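Long-range contacts in periplasmic sensor hybrid histidine kinase (Anaeromyxobacter dehalogenans, PDB 4K0D), which probably senses signals in the periplasm through its helical-bundle sensor domain, the part described here, and passes them to its own kinase part, which probably phosphorylates a histidine: residues Leu56-Glu60 with Phe89-Val94; Ala37-Ala41 with Leu96-Ala101. All coordinates share one frame; numbering follows the deposited sequence.

Contact 1: residues Leu56-Glu60 with Phe89-Val94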
loop_
_atom_site.group_PDB
_atom_site.type_symbol
_atom_site.label_atom_id
_atom_site.label_comp_id
_atom_site.label_asym_id
_atom_site.label_seq_id
_atom_site.Cartn_x
_atom_site.Cartn_y
_atom_site.Cartn_z
ATOM N N LEU B 56 -2.735 11.679 -17.147
ATOM C CA LEU B 56 -1.806 12.693 -16.724
ATOM C C LEU B 56 -2.362 13.424 -15.485
ATOM O O LEU B 56 -1.635 13.692 -14.566
ATOM C CB LEU B 56 -1.574 13.694 -17.857
ATOM C CG LEU B 56 -0.755 13.210 -19.065
ATOM C CD1 LEU B 56 -0.738 14.279 -20.151
ATOM C CD2 LEU B 56 0.678 12.802 -18.655
ATOM N N ARG B 57 -3.640 13.773 -15.503
ATOM C CA ARG B 57 -4.294 14.424 -14.354
ATOM C C ARG B 57 -4.286 13.518 -13.130
ATOM O O ARG B 57 -4.051 13.984 -12.013
ATOM C CB ARG B 57 -5.751 14.826 -14.686
ATOM C CG ARG B 57 -5.832 15.884 -15.812
ATOM N N ARG B 58 -4.533 12.236 -13.345
ATOM C CA ARG B 58 -4.397 11.270 -12.290
ATOM C C ARG B 58 -2.965 11.224 -11.687
ATOM O O ARG B 58 -2.798 11.182 -10.476
ATOM C CB ARG B 58 -4.796 9.932 -12.811
ATOM C CG ARG B 58 -4.546 8.855 -11.834
ATOM C CD ARG B 58 -5.062 7.559 -12.415
ATOM N NE ARG B 58 -4.570 6.412 -11.684
ATOM C CZ ARG B 58 -4.677 5.156 -12.099
ATOM N NH1 ARG B 58 -5.306 4.881 -13.229
ATOM N NH2 ARG B 58 -4.141 4.174 -11.373
ATOM N N LEU B 59 -1.940 11.255 -12.525
ATOM C CA LEU B 59 -0.593 11.258 -12.025
ATOM C C LEU B 59 -0.334 12.529 -11.243
ATOM O O LEU B 59 0.305 12.486 -10.209
ATOM C CB LEU B 59 0.424 11.140 -13.144
ATOM C CG LEU B 59 1.887 11.219 -12.747
ATOM C CD1 LEU B 59 2.290 10.177 -11.680
ATOM C CD2 LEU B 59 2.749 11.056 -14.031
ATOM N N GLU B 60 -0.765 13.673 -11.730
ATOM C CA GLU B 60 -0.510 14.872 -10.945
ATOM C C GLU B 60 -1.188 14.759 -9.538
ATOM O O GLU B 60 -0.609 15.159 -8.537
ATOM C CB GLU B 60 -1.014 16.117 -11.688
ATOM C CG GLU B 60 -0.167 16.509 -12.835
ATOM C CD GLU B 60 -0.974 17.087 -14.051
ATOM O OE1 GLU B 60 -2.177 17.369 -13.949
ATOM O OE2 GLU B 60 -0.382 17.231 -15.137
ATOM N N PHE B 89 8.751 13.515 -16.577
ATOM C CA PHE B 89 8.183 12.342 -17.184
ATOM C C PHE B 89 6.877 12.780 -17.823
ATOM O O PHE B 89 6.575 12.388 -18.934
ATOM C CB PHE B 89 7.993 11.317 -16.123
ATOM C CG PHE B 89 7.287 10.100 -16.556
ATOM C CD1 PHE B 89 7.892 9.196 -17.365
ATOM C CD2 PHE B 89 5.999 9.832 -16.089
ATOM C CE1 PHE B 89 7.268 8.031 -17.700
ATOM C CE2 PHE B 89 5.340 8.667 -16.454
ATOM C CZ PHE B 89 5.970 7.768 -17.264
ATOM N N GLU B 90 6.123 13.641 -17.162
ATOM C CA GLU B 90 4.883 14.077 -17.782
ATOM C C GLU B 90 5.175 14.838 -19.060
ATOM O O GLU B 90 4.428 14.735 -20.031
ATOM C CB GLU B 90 4.097 15.015 -16.875
ATOM C CG GLU B 90 3.249 14.321 -15.861
ATOM C CD GLU B 90 2.199 15.236 -15.303
ATOM O OE1 GLU B 90 1.101 15.279 -15.867
ATOM O OE2 GLU B 90 2.471 15.909 -14.305
ATOM N N LYS B 91 6.234 15.637 -19.037
ATOM C CA LYS B 91 6.519 16.528 -20.150
ATOM C C LYS B 91 6.843 15.687 -21.381
ATOM O O LYS B 91 6.380 15.984 -22.501
ATOM C CB LYS B 91 7.659 17.489 -19.808
ATOM C CG LYS B 91 7.973 18.480 -20.924
ATOM N N ALA B 92 7.609 14.618 -21.177
ATOM C CA ALA B 92 7.897 13.670 -22.262
ATOM C C ALA B 92 6.637 12.985 -22.743
ATOM O O ALA B 92 6.479 12.663 -23.936
ATOM C CB ALA B 92 8.862 12.631 -21.815
ATOM N N ALA B 93 5.744 12.720 -21.812
ATOM C CA ALA B 93 4.533 11.994 -22.184
ATOM C C ALA B 93 3.668 12.899 -23.057
ATOM O O ALA B 93 3.123 12.447 -24.013
ATOM C CB ALA B 93 3.772 11.535 -20.928
ATOM N N VAL B 94 3.523 14.176 -22.683
ATOM C CA VAL B 94 2.804 15.158 -23.481
ATOM C C VAL B 94 3.424 15.286 -24.872
ATOM O O VAL B 94 2.715 15.399 -25.878
ATOM C CB VAL B 94 2.799 16.513 -22.749
ATOM C CG1 VAL B 94 2.223 17.647 -23.610
ATOM C CG2 VAL B 94 1.985 16.378 -21.505
#
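Glu90 reaches across from helix 73-102 to lie between Leu56 and Glu60 of helix 46-68; the axes of 56-60 and 89-94 run almost exactly antiparallel, 11.3 Å apart at their closest. Its chain, extended beyond CG, runs alongside Leu56 and Leu59, pointing the opposite way to each, and its methylene CG rests 3.8 Å from CD2 of Leu59. Leu56, turned toward helix 73-102, splits its branches: CD1 meets Val94 CG2 at 3.7 Å, the two side chains crossing at about a right angle, while CD2 lies 4.0 Å from Ala93 CB, a methyl small enough to let the leucine in. With CG anti to the backbone N (chi1 176°), Leu59 sends CD2 to the edge of the Phe89 ring, 4.0 Å from CD2 of that residue. Such an apolar inner side, where Leu59 also packs on Leu26 and Ala29 of helix 16-42, and a charged outer margin are characteristic of a helical bundle. At that margin the bent chain of Glu60 crosses Glu90, their carboxylate planes 52° apart and Glu60 OE2 only 2.6 Å from Glu90 OE1. One of the two acids probably carries a proton, which would remove their repulsion, and the pairing is likely to depend on pH.

Contact 2: residues Ala37-Ala41 with Leu96-Ala101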
loop_
_atom_site.group_PDB
_atom_site.type_symbol
_atom_site.label_atom_id
_atom_site.label_comp_id
_atom_site.label_asym_id
_atom_site.label_seq_id
_atom_site.Cartn_x
_atom_site.Cartn_y
_atom_site.Cartn_z
ATOM N N ALA B 37 -0.057 5.989 -22.909
ATOM C CA ALA B 37 0.721 6.691 -23.928
ATOM C C ALA B 37 1.047 5.723 -25.062
ATOM O O ALA B 37 0.973 6.057 -26.242
ATOM C CB ALA B 37 1.983 7.255 -23.368
ATOM N N ARG B 38 1.404 4.511 -24.669
ATOM C CA ARG B 38 1.768 3.488 -25.608
ATOM C C ARG B 38 0.527 3.128 -26.425
ATOM O O ARG B 38 0.637 2.894 -27.618
ATOM C CB ARG B 38 2.300 2.281 -24.849
ATOM C CG ARG B 38 2.279 0.942 -25.587
ATOM N N ALA B 39 -0.642 3.065 -25.800
ATOM C CA ALA B 39 -1.750 2.492 -26.512
ATOM C C ALA B 39 -2.152 3.528 -27.543
ATOM O O ALA B 39 -2.434 3.194 -28.655
ATOM C CB ALA B 39 -2.869 2.156 -25.643
ATOM N N TYR B 40 -2.123 4.789 -27.150
ATOM C CA TYR B 40 -2.388 5.888 -28.053
ATOM C C TYR B 40 -1.468 5.877 -29.272
ATOM O O TYR B 40 -1.926 6.040 -30.395
ATOM C CB TYR B 40 -2.224 7.208 -27.325
ATOM C CG TYR B 40 -2.568 8.412 -28.158
ATOM C CD1 TYR B 40 -3.721 8.463 -28.920
ATOM C CD2 TYR B 40 -1.763 9.511 -28.142
ATOM C CE1 TYR B 40 -4.031 9.597 -29.705
ATOM C CE2 TYR B 40 -2.057 10.632 -28.877
ATOM C CZ TYR B 40 -3.194 10.674 -29.652
ATOM O OH TYR B 40 -3.448 11.816 -30.345
ATOM N N ALA B 41 -0.175 5.718 -29.040
ATOM C CA ALA B 41 0.784 5.752 -30.117
ATOM C C ALA B 41 0.557 4.559 -31.043
ATOM O O ALA B 41 0.623 4.709 -32.234
ATOM C CB ALA B 41 2.171 5.741 -29.549
ATOM N N LEU B 96 5.137 12.999 -26.492
ATOM C CA LEU B 96 4.774 11.838 -27.294
ATOM C C LEU B 96 3.333 12.019 -27.816
ATOM O O LEU B 96 3.040 11.835 -29.004
ATOM C CB LEU B 96 4.919 10.565 -26.471
ATOM C CG LEU B 96 4.218 9.435 -27.194
ATOM C CD1 LEU B 96 4.784 9.339 -28.558
ATOM C CD2 LEU B 96 4.368 8.112 -26.541
ATOM N N GLY B 97 2.428 12.436 -26.927
ATOM C CA GLY B 97 1.042 12.579 -27.317
ATOM C C GLY B 97 0.923 13.564 -28.463
ATOM O O GLY B 97 0.329 13.306 -29.485
ATOM N N THR B 98 1.518 14.718 -28.260
ATOM C CA THR B 98 1.372 15.837 -29.138
ATOM C C THR B 98 1.954 15.423 -30.500
ATOM O O THR B 98 1.467 15.802 -31.567
ATOM C CB THR B 98 2.087 17.044 -28.501
ATOM O OG1 THR B 98 1.445 18.249 -28.886
ATOM C CG2 THR B 98 3.533 17.111 -28.922
ATOM N N ALA B 99 2.963 14.576 -30.462
ATOM C CA ALA B 99 3.571 14.118 -31.703
ATOM C C ALA B 99 2.613 13.214 -32.482
ATOM O O ALA B 99 2.446 13.362 -33.687
ATOM C CB ALA B 99 4.854 13.409 -31.419
ATOM N N VAL B 100 1.994 12.271 -31.791
ATOM C CA VAL B 100 1.009 11.428 -32.403
ATOM C C VAL B 100 -0.093 12.331 -32.895
ATOM O O VAL B 100 -0.518 12.227 -34.020
ATOM C CB VAL B 100 0.489 10.353 -31.443
ATOM C CG1 VAL B 100 -0.681 9.599 -32.067
ATOM C CG2 VAL B 100 1.635 9.367 -31.069
ATOM N N ALA B 101 -0.536 13.277 -32.103
ATOM C CA ALA B 101 -1.691 14.058 -32.533
ATOM C C ALA B 101 -1.426 14.911 -33.789
ATOM O O ALA B 101 -2.261 14.974 -34.661
ATOM C CB ALA B 101 -2.213 14.959 -31.398
#
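Tyr40 spans the gap between two nearly parallel helical segments, 37-41 of helix 16-42 and 96-101 of helix 73-102, and its ring meets Val100 face-on. This CH-pi contact places CG1 of Val100 3.9 Å from the centroid of the Tyr40 ring, 23° off the normal, so the methyl sits over one face but offset toward the rim. A chi1 of -176° swings the ring away from its own helix toward 96-101, where the tyrosine and valine side chains lie alongside each other, pointing opposite ways. Beta-branched Val100 serves two partners at once: while CG1 covers the ring, CG2 turns to Ala41, 3.8 Å from its CA.

The ring edge makes a different kind of contact. Gly97, lacking a side chain, presents bare backbone here, and its carbonyl O lies near the ring plane, 3.6 Å from Tyr40 CE2. Beyond it, Tyr40 OH lies 3.5 Å from Ala101 CB. Were Tyr40 cut back to an alanine, Val100 CG1 would probably lose the aromatic face on which it packs and a gap would open beside Gly97.

Purely aliphatic packing completes the contact. Leu96 CD2 approaches Ala37 CB at 4.1 Å and more loosely touches Ala41; small alanines, one helical turn apart, suit the 9.9 Å spacing of the two segment axes.

Neighbouring helices cover parts of this junction. Helix 46-68 supplies Arg48 and Met49 against Tyr40 and Leu52 against Ala37, whereas Ile109 of helix 106-114 packs on Leu96 and Val100. Pro44, in the turn after helix 16-42, also touches Val100, placing the contact near one end of the all-helical bundle.

Helix 73-102 is common to both contacts: it meets helix 46-68 through 89-94 in contact 1 and, directly beyond, helix 16-42 through 96-101 in contact 2. Their centres lie 12 Å apart on the same side of the chain's centre, contact 2 being farther out, about 20 Å from it against 10 Å. Along the chain the order is 37-41, 56-60, 89-94, 96-101, so the segments of contact 1 fall between those of contact 2. One long helix thus packs antiparallel to one partner and parallel to the other, tying three consecutive long helices into the bundle of the periplasmic sensor domain.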